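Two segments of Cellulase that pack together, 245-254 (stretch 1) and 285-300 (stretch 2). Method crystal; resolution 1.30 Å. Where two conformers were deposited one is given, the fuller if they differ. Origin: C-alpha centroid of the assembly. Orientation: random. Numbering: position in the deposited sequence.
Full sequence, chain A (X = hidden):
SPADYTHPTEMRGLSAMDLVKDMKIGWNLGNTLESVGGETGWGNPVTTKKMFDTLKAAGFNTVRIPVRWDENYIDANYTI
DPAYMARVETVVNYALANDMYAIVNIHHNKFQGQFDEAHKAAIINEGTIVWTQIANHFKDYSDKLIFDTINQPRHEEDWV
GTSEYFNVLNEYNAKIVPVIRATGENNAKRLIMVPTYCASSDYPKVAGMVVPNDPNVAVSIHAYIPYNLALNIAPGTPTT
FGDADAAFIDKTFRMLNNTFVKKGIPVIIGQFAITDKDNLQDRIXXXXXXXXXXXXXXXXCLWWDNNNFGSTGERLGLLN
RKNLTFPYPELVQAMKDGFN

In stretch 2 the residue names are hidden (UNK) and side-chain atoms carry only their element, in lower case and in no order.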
# COMPACT_ATOMS: atom_id res chain seq x y z
N ASP A 245 -23.17 -6.03 4.11
CA ASP A 245 -21.74 -5.74 4.07
C ASP A 245 -21.05 -6.58 3.02
O ASP A 245 -20.22 -6.07 2.24
CB ASP A 245 -21.15 -5.98 5.46
CG ASP A 245 -21.92 -5.30 6.55
OD1 ASP A 245 -22.09 -4.07 6.47
OD2 ASP A 245 -22.43 -6.00 7.45
N ALA A 246 -21.34 -7.88 3.02
CA ALA A 246 -20.80 -8.78 2.00
C ALA A 246 -21.20 -8.33 0.61
O ALA A 246 -20.37 -8.35 -0.32
CB ALA A 246 -21.27 -10.21 2.28
N ALA A 247 -22.46 -7.92 0.43
CA ALA A 247 -22.91 -7.47 -0.88
C ALA A 247 -22.14 -6.24 -1.34
O ALA A 247 -21.81 -6.12 -2.52
CB ALA A 247 -24.41 -7.17 -0.82
N PHE A 248 -21.85 -5.32 -0.42
CA PHE A 248 -21.12 -4.11 -0.81
C PHE A 248 -19.70 -4.46 -1.28
O PHE A 248 -19.19 -3.91 -2.27
CB PHE A 248 -21.08 -3.11 0.34
CG PHE A 248 -20.49 -1.79 -0.04
CD1 PHE A 248 -21.22 -0.88 -0.79
CD2 PHE A 248 -19.19 -1.47 0.30
CE1 PHE A 248 -20.65 0.33 -1.18
CE2 PHE A 248 -18.62 -0.27 -0.08
CZ PHE A 248 -19.34 0.63 -0.82
N ILE A 249 -19.03 -5.36 -0.55
CA ILE A 249 -17.71 -5.81 -0.95
C ILE A 249 -17.76 -6.48 -2.31
O ILE A 249 -16.95 -6.19 -3.20
CB ILE A 249 -17.13 -6.74 0.12
CG1 ILE A 249 -16.82 -5.98 1.41
CG2 ILE A 249 -15.88 -7.44 -0.39
CD1 ILE A 249 -16.63 -6.88 2.63
N ASP A 250 -18.71 -7.40 -2.50
CA ASP A 250 -18.78 -8.14 -3.75
C ASP A 250 -19.02 -7.20 -4.94
O ASP A 250 -18.38 -7.34 -5.99
CB ASP A 250 -19.87 -9.20 -3.67
CG ASP A 250 -19.86 -10.10 -4.86
OD1 ASP A 250 -19.00 -11.00 -4.89
OD2 ASP A 250 -20.66 -9.92 -5.80
N LYS A 251 -19.94 -6.24 -4.78
CA LYS A 251 -20.22 -5.29 -5.85
C LYS A 251 -18.98 -4.48 -6.20
O LYS A 251 -18.67 -4.28 -7.38
CB LYS A 251 -21.37 -4.37 -5.43
CG LYS A 251 -21.77 -3.28 -6.45
CD LYS A 251 -22.99 -2.50 -5.99
CE LYS A 251 -22.64 -1.52 -4.89
NZ LYS A 251 -23.89 -0.95 -4.28
N THR A 252 -18.27 -4.02 -5.18
CA THR A 252 -17.08 -3.21 -5.42
C THR A 252 -16.04 -4.01 -6.19
O THR A 252 -15.44 -3.51 -7.14
CB THR A 252 -16.50 -2.72 -4.08
OG1 THR A 252 -17.44 -1.89 -3.41
CG2 THR A 252 -15.22 -1.92 -4.27
N PHE A 253 -15.81 -5.26 -5.78
CA PHE A 253 -14.77 -6.06 -6.43
C PHE A 253 -15.16 -6.45 -7.85
O PHE A 253 -14.31 -6.44 -8.75
CB PHE A 253 -14.40 -7.28 -5.57
CG PHE A 253 -13.36 -6.97 -4.53
CD1 PHE A 253 -13.74 -6.61 -3.25
CD2 PHE A 253 -12.01 -6.98 -4.85
CE1 PHE A 253 -12.81 -6.28 -2.30
CE2 PHE A 253 -11.06 -6.63 -3.91
CZ PHE A 253 -11.47 -6.30 -2.62
N ARG A 254 -16.43 -6.78 -8.08
CA ARG A 254 -16.86 -7.03 -9.45
C ARG A 254 -16.64 -5.79 -10.33
O ARG A 254 -16.28 -5.91 -11.50
CB ARG A 254 -18.33 -7.44 -9.48
CG ARG A 254 -18.62 -8.85 -8.97
CD ARG A 254 -20.07 -9.19 -9.09
NE ARG A 254 -20.42 -10.50 -8.53
CZ ARG A 254 -20.44 -11.63 -9.21
NH1 ARG A 254 -20.09 -11.66 -10.48
NH2 ARG A 254 -20.81 -12.74 -8.61
N UNK A 285 -14.99 -13.70 9.87
CA UNK A 285 -15.89 -13.88 8.73
C UNK A 285 -15.66 -12.81 7.68
O UNK A 285 -15.61 -13.09 6.48
c UNK A 285 -17.35 -13.83 9.18
n UNK A 285 -18.83 -14.77 10.81
c UNK A 285 -17.72 -14.95 10.12
o UNK A 285 -17.03 -15.98 10.21
N UNK A 286 -15.50 -11.56 8.12
CA UNK A 286 -15.17 -10.47 7.21
C UNK A 286 -13.91 -10.76 6.42
O UNK A 286 -13.87 -10.59 5.20
c UNK A 286 -15.01 -9.18 8.02
c UNK A 286 -13.57 -5.75 5.82
c UNK A 286 -14.49 -8.00 7.23
c UNK A 286 -13.13 -7.80 7.01
c UNK A 286 -15.36 -7.03 6.74
c UNK A 286 -12.68 -6.68 6.30
c UNK A 286 -14.88 -5.92 6.04
N UNK A 287 -12.85 -11.15 7.12
CA UNK A 287 -11.53 -11.29 6.50
C UNK A 287 -11.52 -12.44 5.52
O UNK A 287 -11.00 -12.31 4.40
o UNK A 287 -10.46 -10.27 8.42
c UNK A 287 -10.47 -11.44 7.59
c UNK A 287 -9.09 -11.63 7.00
N UNK A 288 -12.14 -13.56 5.89
CA UNK A 288 -12.26 -14.69 4.98
C UNK A 288 -13.03 -14.28 3.72
O UNK A 288 -12.59 -14.53 2.59
c UNK A 288 -12.59 -18.84 3.31
c UNK A 288 -12.19 -17.76 4.32
n UNK A 288 -13.53 -19.86 3.86
c UNK A 288 -13.38 -17.00 4.82
c UNK A 288 -12.97 -15.83 5.70
N UNK A 289 -14.19 -13.65 3.91
CA UNK A 289 -15.00 -13.24 2.77
C UNK A 289 -14.25 -12.27 1.88
O UNK A 289 -14.26 -12.38 0.65
c UNK A 289 -17.12 -11.00 1.51
c UNK A 289 -18.85 -11.57 -0.02
c UNK A 289 -18.13 -13.13 1.64
c UNK A 289 -17.22 -12.23 2.13
c UNK A 289 -17.95 -10.67 0.46
c UNK A 289 -18.95 -12.82 0.57
c UNK A 289 -16.31 -12.59 3.25
N UNK A 290 -13.63 -11.26 2.50
CA UNK A 290 -12.93 -10.21 1.76
C UNK A 290 -11.81 -10.79 0.92
O UNK A 290 -11.73 -10.54 -0.29
c UNK A 290 -10.71 -7.85 1.44
c UNK A 290 -12.57 -6.73 2.41
c UNK A 290 -12.38 -9.20 2.77
c UNK A 290 -11.88 -7.90 2.19
c UNK A 290 -10.95 -5.51 1.13
c UNK A 290 -10.26 -6.66 0.90
c UNK A 290 -12.11 -5.53 1.87
o UNK A 290 -10.45 -4.33 0.59
N UNK A 291 -10.93 -11.58 1.53
CA UNK A 291 -9.80 -12.12 0.79
C UNK A 291 -10.28 -13.10 -0.27
O UNK A 291 -9.72 -13.15 -1.37
c UNK A 291 -7.59 -13.33 0.94
c UNK A 291 -8.18 -11.60 2.63
c UNK A 291 -8.73 -12.70 1.73
N UNK A 292 -11.29 -13.93 0.04
CA UNK A 292 -11.80 -14.84 -0.97
C UNK A 292 -12.31 -14.08 -2.19
O UNK A 292 -12.05 -14.47 -3.34
c UNK A 292 -12.92 -15.69 -0.39
o UNK A 292 -13.51 -16.48 -1.41
N UNK A 293 -13.07 -13.01 -1.97
CA UNK A 293 -13.63 -12.23 -3.07
C UNK A 293 -12.52 -11.58 -3.88
O UNK A 293 -12.53 -11.63 -5.12
c UNK A 293 -15.24 -10.38 -3.62
o UNK A 293 -15.63 -11.82 -1.75
c UNK A 293 -14.59 -11.18 -2.50
N UNK A 294 -11.55 -10.95 -3.22
CA UNK A 294 -10.43 -10.33 -3.93
C UNK A 294 -9.65 -11.37 -4.73
O UNK A 294 -9.23 -11.11 -5.87
c UNK A 294 -9.51 -9.66 -2.90
N UNK A 295 -9.40 -12.53 -4.14
CA UNK A 295 -8.62 -13.57 -4.80
C UNK A 295 -9.32 -14.06 -6.06
O UNK A 295 -8.66 -14.42 -7.04
c UNK A 295 -8.33 -14.71 -3.81
o UNK A 295 -7.59 -14.20 -2.69
c UNK A 295 -7.50 -15.82 -4.43
N UNK A 296 -10.66 -14.07 -6.06
CA UNK A 296 -11.42 -14.47 -7.25
C UNK A 296 -11.10 -13.59 -8.45
O UNK A 296 -11.25 -14.03 -9.60
c UNK A 296 -12.92 -14.43 -6.94
N UNK A 297 -10.67 -12.34 -8.22
CA UNK A 297 -10.30 -11.40 -9.27
C UNK A 297 -8.80 -11.11 -9.30
O UNK A 297 -8.37 -10.11 -9.89
c UNK A 297 -11.16 -10.14 -9.18
o UNK A 297 -16.66 -11.66 -9.14
c UNK A 297 -13.24 -11.06 -10.29
c UNK A 297 -14.74 -10.72 -8.01
c UNK A 297 -14.58 -11.44 -10.27
c UNK A 297 -12.63 -10.50 -9.17
c UNK A 297 -15.32 -11.28 -9.13
c UNK A 297 -13.40 -10.35 -8.03
N UNK A 298 -8.00 -11.98 -8.69
CA UNK A 298 -6.55 -11.86 -8.77
C UNK A 298 -5.96 -10.68 -8.03
O UNK A 298 -4.86 -10.23 -8.40
N UNK A 299 -6.63 -10.18 -6.99
CA UNK A 299 -6.16 -9.00 -6.29
C UNK A 299 -5.52 -9.37 -4.96
O UNK A 299 -6.24 -9.82 -4.05
c UNK A 299 -10.15 -6.61 -8.81
s UNK A 299 -9.45 -6.64 -7.18
c UNK A 299 -8.04 -7.72 -7.37
c UNK A 299 -7.33 -8.05 -6.07
N UNK A 300 -4.22 -9.18 -4.79
CA UNK A 300 -3.62 -9.41 -3.47
C UNK A 300 -4.13 -8.38 -2.47
O UNK A 300 -4.43 -7.23 -2.82
c UNK A 300 -2.12 -9.25 -3.71
c UNK A 300 -3.23 -8.76 -5.80
c UNK A 300 -1.94 -8.79 -5.07
O HOH W 1 -17.89 -12.64 -3.06
O HOH W 2 -17.79 -12.24 -6.82

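Stretch 2 runs as a helix from position 285, then turns into a loop that carries its last residues. Position 285 has two carbons, the second bearing one oxygen and one nitrogen, and lies out of reach of stretch 1; it is Asn-285. Position 286 has one carbon followed by a six-carbon ring with no oxygen, and the nearest ring carbon lies 4.0 Å from Ile-249 CD1: Phe-286, the atom being CE2. At 287 one carbon carries an oxygen and a carbon, far from stretch 1: Thr-287. Position 288 is a row of four carbons ending in nitrogen, also remote: Lys-288.

Position 289 again shows a carbon and a bare six-carbon ring. Ala-246 CB sits over one face, 3.9 Å from the ring centroid, while Ile-249 CG2 meets the edge; this is Phe-289. At 290 there is one carbon, then a ring of six carbons bearing one oxygen, and Phe-253 points its edge at the ring face, with centroids 5.3 Å apart and planes at 84°: Tyr-290. Its hydroxyl is hydrogen-bonded elsewhere in the structure. Position 291, one carbon carrying two more, points away: Val-291. Position 292, one carbon then one oxygen, makes no contact with stretch 1: Ser-292.

Position 293 has a carbon bearing an oxygen and a carbon, and its methyl lies 3.8 Å from Phe-253 CB. It is Thr-293, whose OG1 donates to Phe-289 O at 2.8 Å, turning the hydroxyl back onto its own helix. The single carbon at 294 lies 3.6 Å from Phe-253 CE2: Ala-294. Position 295 repeats the oxygen-and-carbon fork but points away: Thr-295. Position 296, a lone carbon, lies out of reach of stretch 1: Ala-296.

At 297 one carbon, then a ring of six carbons bearing one oxygen, lies 4.1 Å from Phe-253 CB at its nearest carbon, and its oxygen is 3.4 Å from Arg-254 CG: Tyr-297. Position 298 has no side-chain atoms and a phi of 69°, which favours glycine: Gly-298. The unbranched carbon, carbon, sulfur, carbon chain at 299 brings its sulfur 3.5 Å from Phe-253 CD2, at the ring edge: Met-299. Three carbons closing onto the backbone nitrogen at 300, out of reach of stretch 1, give Pro-300.

The helices run nearly parallel, at 19°, and the two stretches together bury 601 Å², with no direct hydrogen bond between them. Phe-253 is the hub, packed against Tyr-290, Thr-293, Ala-294, Tyr-297 and Met-299. Polar linkage is left to water: Asp-250 OD1 accepts from two waters, one donating to Thr-293 OG1 and the other hydrogen-bonded to Tyr-297 OH. Within stretch 1, Asp-250 OD2 forms a 2.8 Å salt bridge with Arg-254 NE.

Stretch 2 (285-300) NFTKFYVSTATAYGMP
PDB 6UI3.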